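Local coordinates for ABC transporter substrate binding protein (Ribose) (Agrobacterium vitis S4, PDB 4WT7) that binds D-allitol and probably serves as the periplasmic carbohydrate receptor of an ABC transporter, at residues Asn52-Glu57 with Ala91-Leu96; Ser126-Thr131 with Ile283-Leu288. All blocks are in the same frame, centred on the assembly; numbering follows the deposited sequence. Where two conformers were deposited one is given.

Contact 1. Residues Asn52-Glu57 with Ala91-Leu96. With X9X (D-allitol), chain C.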
loop_
_atom_site.group_PDB
_atom_site.type_symbol
_atom_site.label_atom_id
_atom_site.label_comp_id
_atom_site.label_asym_id
_atom_site.label_seq_id
_atom_site.Cartn_x
_atom_site.Cartn_y
_atom_site.Cartn_z
ATOM N N ASN A 52 6.959 2.576 12.187
ATOM C CA ASN A 52 6.994 3.027 13.586
ATOM C C ASN A 52 6.227 2.132 14.586
ATOM O O ASN A 52 6.689 1.883 15.715
ATOM C CB ASN A 52 6.516 4.485 13.694
ATOM C CG ASN A 52 7.560 5.454 13.180
ATOM O OD1 ASN A 52 8.701 5.071 12.969
ATOM N ND2 ASN A 52 7.175 6.714 12.979
ATOM N N ALA A 53 5.070 1.641 14.168
ATOM C CA ALA A 53 4.232 0.848 15.049
ATOM C C ALA A 53 4.866 -0.503 15.329
ATOM O O ALA A 53 4.597 -1.103 16.358
ATOM C CB ALA A 53 2.855 0.655 14.433
ATOM N N GLN A 54 5.673 -1.010 14.403
ATOM C CA GLN A 54 6.385 -2.262 14.666
ATOM C C GLN A 54 7.460 -2.009 15.739
ATOM O O GLN A 54 7.600 -2.755 16.709
ATOM C CB GLN A 54 7.087 -2.765 13.401
ATOM C CG GLN A 54 6.242 -3.470 12.414
ATOM C CD GLN A 54 7.021 -3.792 11.152
ATOM O OE1 GLN A 54 7.681 -4.825 11.072
ATOM N NE2 GLN A 54 6.967 -2.888 10.165
ATOM N N ILE A 55 8.202 -0.936 15.555
ATOM C CA ILE A 55 9.277 -0.609 16.462
ATOM C C ILE A 55 8.675 -0.421 17.852
ATOM O O ILE A 55 9.138 -1.010 18.824
ATOM C CB ILE A 55 9.967 0.661 15.976
ATOM C CG1 ILE A 55 10.768 0.353 14.708
ATOM C CG2 ILE A 55 10.822 1.266 17.066
ATOM C CD1 ILE A 55 11.366 1.582 14.016
ATOM N N ALA A 56 7.619 0.388 17.922
ATOM C CA ALA A 56 6.917 0.646 19.170
ATOM C C ALA A 56 6.504 -0.661 19.816
ATOM O O ALA A 56 6.723 -0.859 21.006
ATOM C CB ALA A 56 5.685 1.523 18.917
ATOM N N GLU A 57 5.894 -1.545 19.036
ATOM C CA GLU A 57 5.325 -2.770 19.583
ATOM C C GLU A 57 6.420 -3.718 20.072
ATOM O O GLU A 57 6.255 -4.398 21.079
ATOM C CB GLU A 57 4.428 -3.459 18.560
ATOM C CG GLU A 57 3.619 -4.628 19.120
ATOM C CD GLU A 57 2.623 -4.246 20.228
ATOM O OE1 GLU A 57 2.622 -3.088 20.708
ATOM O OE2 GLU A 57 1.849 -5.134 20.626
ATOM N N ALA A 91 13.895 -13.018 14.823
ATOM C CA ALA A 91 13.016 -12.989 13.666
ATOM C C ALA A 91 13.352 -11.743 12.823
ATOM O O ALA A 91 14.012 -10.802 13.313
ATOM C CB ALA A 91 11.546 -12.983 14.103
ATOM N N ILE A 92 12.948 -11.754 11.553
ATOM C CA ILE A 92 13.016 -10.555 10.733
ATOM C C ILE A 92 11.627 -10.251 10.170
ATOM O O ILE A 92 10.934 -11.168 9.715
ATOM C CB ILE A 92 13.999 -10.760 9.576
ATOM C CG1 ILE A 92 15.415 -10.899 10.122
ATOM C CG2 ILE A 92 13.907 -9.631 8.571
ATOM C CD1 ILE A 92 16.468 -11.297 9.079
ATOM N N VAL A 93 11.203 -8.982 10.199
ATOM C CA VAL A 93 9.937 -8.609 9.563
ATOM C C VAL A 93 10.256 -7.645 8.440
ATOM O O VAL A 93 10.927 -6.628 8.654
ATOM C CB VAL A 93 8.906 -7.891 10.521
ATOM C CG1 VAL A 93 7.532 -7.854 9.862
ATOM C CG2 VAL A 93 8.813 -8.577 11.845
ATOM N N GLN A 94 9.779 -7.957 7.249
ATOM C CA GLN A 94 10.030 -7.113 6.086
ATOM C C GLN A 94 8.763 -6.423 5.645
ATOM O O GLN A 94 7.735 -7.053 5.391
ATOM C CB GLN A 94 10.616 -7.940 4.933
ATOM C CG GLN A 94 10.702 -7.206 3.607
ATOM C CD GLN A 94 11.600 -5.999 3.709
ATOM O OE1 GLN A 94 12.625 -6.027 4.409
ATOM N NE2 GLN A 94 11.244 -4.937 3.006
ATOM N N LEU A 95 8.859 -5.113 5.544
ATOM C CA LEU A 95 7.725 -4.275 5.182
ATOM C C LEU A 95 7.880 -3.744 3.740
ATOM O O LEU A 95 8.776 -2.950 3.443
ATOM C CB LEU A 95 7.594 -3.109 6.180
ATOM C CG LEU A 95 6.643 -1.974 5.805
ATOM C CD1 LEU A 95 5.216 -2.469 5.707
ATOM C CD2 LEU A 95 6.742 -0.852 6.811
ATOM N N LEU A 96 6.970 -4.178 2.875
ATOM C CA LEU A 96 6.900 -3.716 1.498
ATOM C C LEU A 96 8.163 -4.076 0.729
ATOM O O LEU A 96 9.017 -4.857 1.192
ATOM C CB LEU A 96 6.564 -2.207 1.439
ATOM C CG LEU A 96 5.091 -1.919 1.767
ATOM C CD1 LEU A 96 4.762 -0.428 2.093
ATOM C CD2 LEU A 96 4.224 -2.439 0.643
HETATM O OAA X9X C . 4.353 0.081 -2.738
HETATM C CAG X9X C . 3.726 1.312 -2.724
HETATM C CAI X9X C . 2.544 1.499 -1.830
HETATM O OAC X9X C . 1.413 0.806 -2.299
HETATM C CAK X9X C . 2.893 1.211 -0.399
HETATM O OAE X9X C . 4.000 1.981 -0.127
HETATM C CAL X9X C . 1.798 1.683 0.559
HETATM O OAF X9X C . 1.519 3.029 0.384
HETATM C CAJ X9X C . 0.526 0.860 0.608
HETATM O OAD X9X C . -0.374 1.153 -0.404
HETATM C CAH X9X C . 0.716 -0.639 0.717
HETATM O OAB X9X C . -0.313 -1.332 1.389
HETATM O O HOH W 1 9.273 -4.216 8.781
#
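Gln54 of helix 45-60 reaches across onto Val93 and Leu95 of strand 91-95, a helix-on-sheet contact in one of the two alpha/beta lobes of a periplasmic binding protein. Its CG stands anti to the carbonyl carbon (chi1 -80°) and the chain runs on extended (chi2 174°), which carries the amide far enough to bridge a CA separation of 8.9 Å between Gln54 and Val93. The Gln54 and Val93 side chains approach head on, and OE1 of Gln54 lies against the isopropyl group, 3.3 Å from Val93 CG1. The amide nitrogen is turned toward Leu95, whose side chain runs obliquely to that of Gln54; Gln54 NE2 is 3.9 Å from Leu95 CD2. That same nitrogen donates to the carbonyl of Ala50, one turn back in the helix, a bond that holds NE2 and limits how the buried amide can flip. Beyond Leu95 the strand ends, and Leu96 enters the allitol pocket, its CD1 3.4 Å from OAE of the ligand. On the strand's other face, Gln94 NE2 donates almost straight (170°) to Leu96 O. A water lies 2.9 Å from both Gln54 OE1 and Val93 O, placed to donate to either, though other acceptors compete for its protons.

Contact 2. Residues Ser126-Thr131 with Ile283-Leu288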
loop_
_atom_site.group_PDB
_atom_site.type_symbol
_atom_site.label_atom_id
_atom_site.label_comp_id
_atom_site.label_asym_id
_atom_site.label_seq_id
_atom_site.Cartn_x
_atom_site.Cartn_y
_atom_site.Cartn_z
ATOM N N SER A 126 7.911 -16.216 3.577
ATOM C CA SER A 126 7.369 -15.618 4.759
ATOM C C SER A 126 6.483 -16.621 5.466
ATOM O O SER A 126 5.741 -17.319 4.797
ATOM C CB SER A 126 6.549 -14.396 4.380
ATOM O OG SER A 126 6.002 -13.793 5.539
ATOM N N LEU A 127 6.540 -16.669 6.802
ATOM C CA LEU A 127 5.631 -17.475 7.630
ATOM C C LEU A 127 4.272 -16.820 7.799
ATOM O O LEU A 127 3.274 -17.481 8.104
ATOM C CB LEU A 127 6.229 -17.671 9.023
ATOM C CG LEU A 127 7.452 -18.592 8.915
ATOM C CD1 LEU A 127 8.343 -18.500 10.136
ATOM C CD2 LEU A 127 6.949 -19.979 8.680
ATOM N N ASN A 128 4.228 -15.506 7.626
ATOM C CA ASN A 128 2.980 -14.823 7.810
ATOM C C ASN A 128 3.049 -13.412 7.231
ATOM O O ASN A 128 3.982 -12.662 7.510
ATOM C CB ASN A 128 2.661 -14.802 9.313
ATOM C CG ASN A 128 1.515 -13.882 9.659
ATOM O OD1 ASN A 128 1.722 -12.757 10.131
ATOM N ND2 ASN A 128 0.311 -14.334 9.408
ATOM N N ASN A 129 2.075 -13.107 6.389
ATOM C CA ASN A 129 2.003 -11.816 5.680
ATOM C C ASN A 129 0.808 -11.082 6.264
ATOM O O ASN A 129 -0.344 -11.553 6.141
ATOM C CB ASN A 129 1.831 -12.051 4.158
ATOM C CG ASN A 129 1.701 -10.754 3.361
ATOM O OD1 ASN A 129 2.114 -9.665 3.821
ATOM N ND2 ASN A 129 1.081 -10.849 2.177
ATOM N N SER A 130 1.101 -10.002 6.997
ATOM C CA SER A 130 0.082 -9.064 7.466
ATOM C C SER A 130 -0.226 -8.065 6.354
ATOM O O SER A 130 0.658 -7.381 5.860
ATOM C CB SER A 130 0.540 -8.314 8.727
ATOM O OG SER A 130 0.748 -9.187 9.814
ATOM N N THR A 131 -1.492 -7.988 5.967
ATOM C CA THR A 131 -1.858 -7.280 4.772
ATOM C C THR A 131 -3.357 -7.070 4.834
ATOM O O THR A 131 -4.047 -7.836 5.507
ATOM C CB THR A 131 -1.449 -8.105 3.511
ATOM O OG1 THR A 131 -1.604 -7.324 2.331
ATOM C CG2 THR A 131 -2.307 -9.376 3.352
ATOM N N ILE A 283 4.089 -7.775 14.686
ATOM C CA ILE A 283 4.865 -8.034 15.894
ATOM C C ILE A 283 4.127 -8.949 16.891
ATOM O O ILE A 283 4.741 -9.819 17.536
ATOM C CB ILE A 283 5.296 -6.740 16.584
ATOM C CG1 ILE A 283 6.021 -5.829 15.597
ATOM C CG2 ILE A 283 6.239 -7.054 17.695
ATOM C CD1 ILE A 283 7.105 -6.551 14.772
ATOM N N GLN A 284 2.823 -8.761 17.023
ATOM C CA GLN A 284 2.014 -9.693 17.787
ATOM C C GLN A 284 2.277 -11.095 17.243
ATOM O O GLN A 284 2.487 -12.034 18.014
ATOM C CB GLN A 284 0.508 -9.367 17.711
ATOM C CG GLN A 284 0.040 -8.205 18.630
ATOM C CD GLN A 284 -0.022 -8.588 20.126
ATOM O OE1 GLN A 284 -0.756 -9.503 20.521
ATOM N NE2 GLN A 284 0.748 -7.884 20.955
ATOM N N ASN A 285 2.273 -11.231 15.908
ATOM C CA ASN A 285 2.420 -12.546 15.309
ATOM C C ASN A 285 3.837 -13.104 15.483
ATOM O O ASN A 285 4.019 -14.316 15.612
ATOM C CB ASN A 285 1.947 -12.558 13.845
ATOM C CG ASN A 285 0.433 -12.544 13.736
ATOM O OD1 ASN A 285 -0.271 -12.601 14.747
ATOM N ND2 ASN A 285 -0.080 -12.455 12.523
ATOM N N VAL A 286 4.839 -12.230 15.517
ATOM C CA VAL A 286 6.176 -12.688 15.844
ATOM C C VAL A 286 6.232 -13.310 17.258
ATOM O O VAL A 286 6.777 -14.407 17.445
ATOM C CB VAL A 286 7.205 -11.576 15.753
ATOM C CG1 VAL A 286 8.518 -12.043 16.372
ATOM C CG2 VAL A 286 7.390 -11.125 14.294
ATOM N N ALA A 287 5.701 -12.601 18.245
ATOM C CA ALA A 287 5.635 -13.120 19.607
ATOM C C ALA A 287 4.899 -14.465 19.649
ATOM O O ALA A 287 5.442 -15.452 20.133
ATOM C CB ALA A 287 4.953 -12.113 20.517
ATOM N N LEU A 288 3.682 -14.513 19.118
ATOM C CA LEU A 288 2.976 -15.794 18.980
ATOM C C LEU A 288 3.855 -16.905 18.359
ATOM O O LEU A 288 3.923 -18.021 18.886
ATOM C CB LEU A 288 1.713 -15.639 18.134
ATOM C CG LEU A 288 0.543 -14.879 18.754
ATOM C CD1 LEU A 288 -0.534 -14.617 17.684
ATOM C CD2 LEU A 288 -0.015 -15.702 19.927
#
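Asn128 and Asn285 meet amide to amide, joining segment 126-131 to helix 275-290, which packs on the parallel sheet of one alpha/beta lobe of a periplasmic binding protein. Asn285 ND2 donates to Asn128 OD1 over 3.0 Å, with an N-H...O angle of 168°. The bond is straight at the donor and keeps close to the amide plane of Asn285, but it arrives well above the carbonyl plane of Asn128. This goes with the mutual turn of the two groups: the side chains cross at about a right angle and their amide planes lie 71° apart.

The torsions explain how the two amides meet. Asn128 has CG anti to its own N (chi1 169°), projecting the amide from its backbone toward the helix, whereas in Asn285 CG is anti to the carbonyl carbon and beside the backbone N, which brings ND2 to Asn128. Neither amide relies on this bond alone. Asn128 ND2 donates to Ser299 OG and to Pro296 O, and Asn285 ND2 makes a weak further bond to Ser299 OG, so Ser299 is shared by both buried asparagines. Ser130 OG stays 4.3 Å from Asn285 ND2 and bonds instead to Gln281.

Two residues earlier in the chain, Ser126 OG accepts from Asn128 N at 3.2 Å, an ST turn that shapes the backbone leading to Asn128. Around this pair, Leu117 of strand 116-119 packs against Asn128, Asn285 and Val286; strand 298-300 supplies Ser299 from the other neighbouring position in the sheet, while Ile283 of the same helix packs against helix 45-60.

Overall arrangement
From the N terminus, helix 45-60 leads through strand 64-69 and helix 74-87 to strand 91-95, where contact 1 closes a short loop of 33 intervening residues. The chain then passes 116-119 and reaches 129-131, opening contact 2, which closes 151 residues later, after most of the other lobe has been traversed and the chain has returned in helix 275-290. The two are therefore in series, neither nesting nor crossing, yet their centres are only 10 Å apart. Both pack helices on one parallel sheet. They also touch directly: Val93 meets Val286, and Glu57 OE2 probably bonds to Gln284 NE2, coupling helix 45-60 to the returning helix.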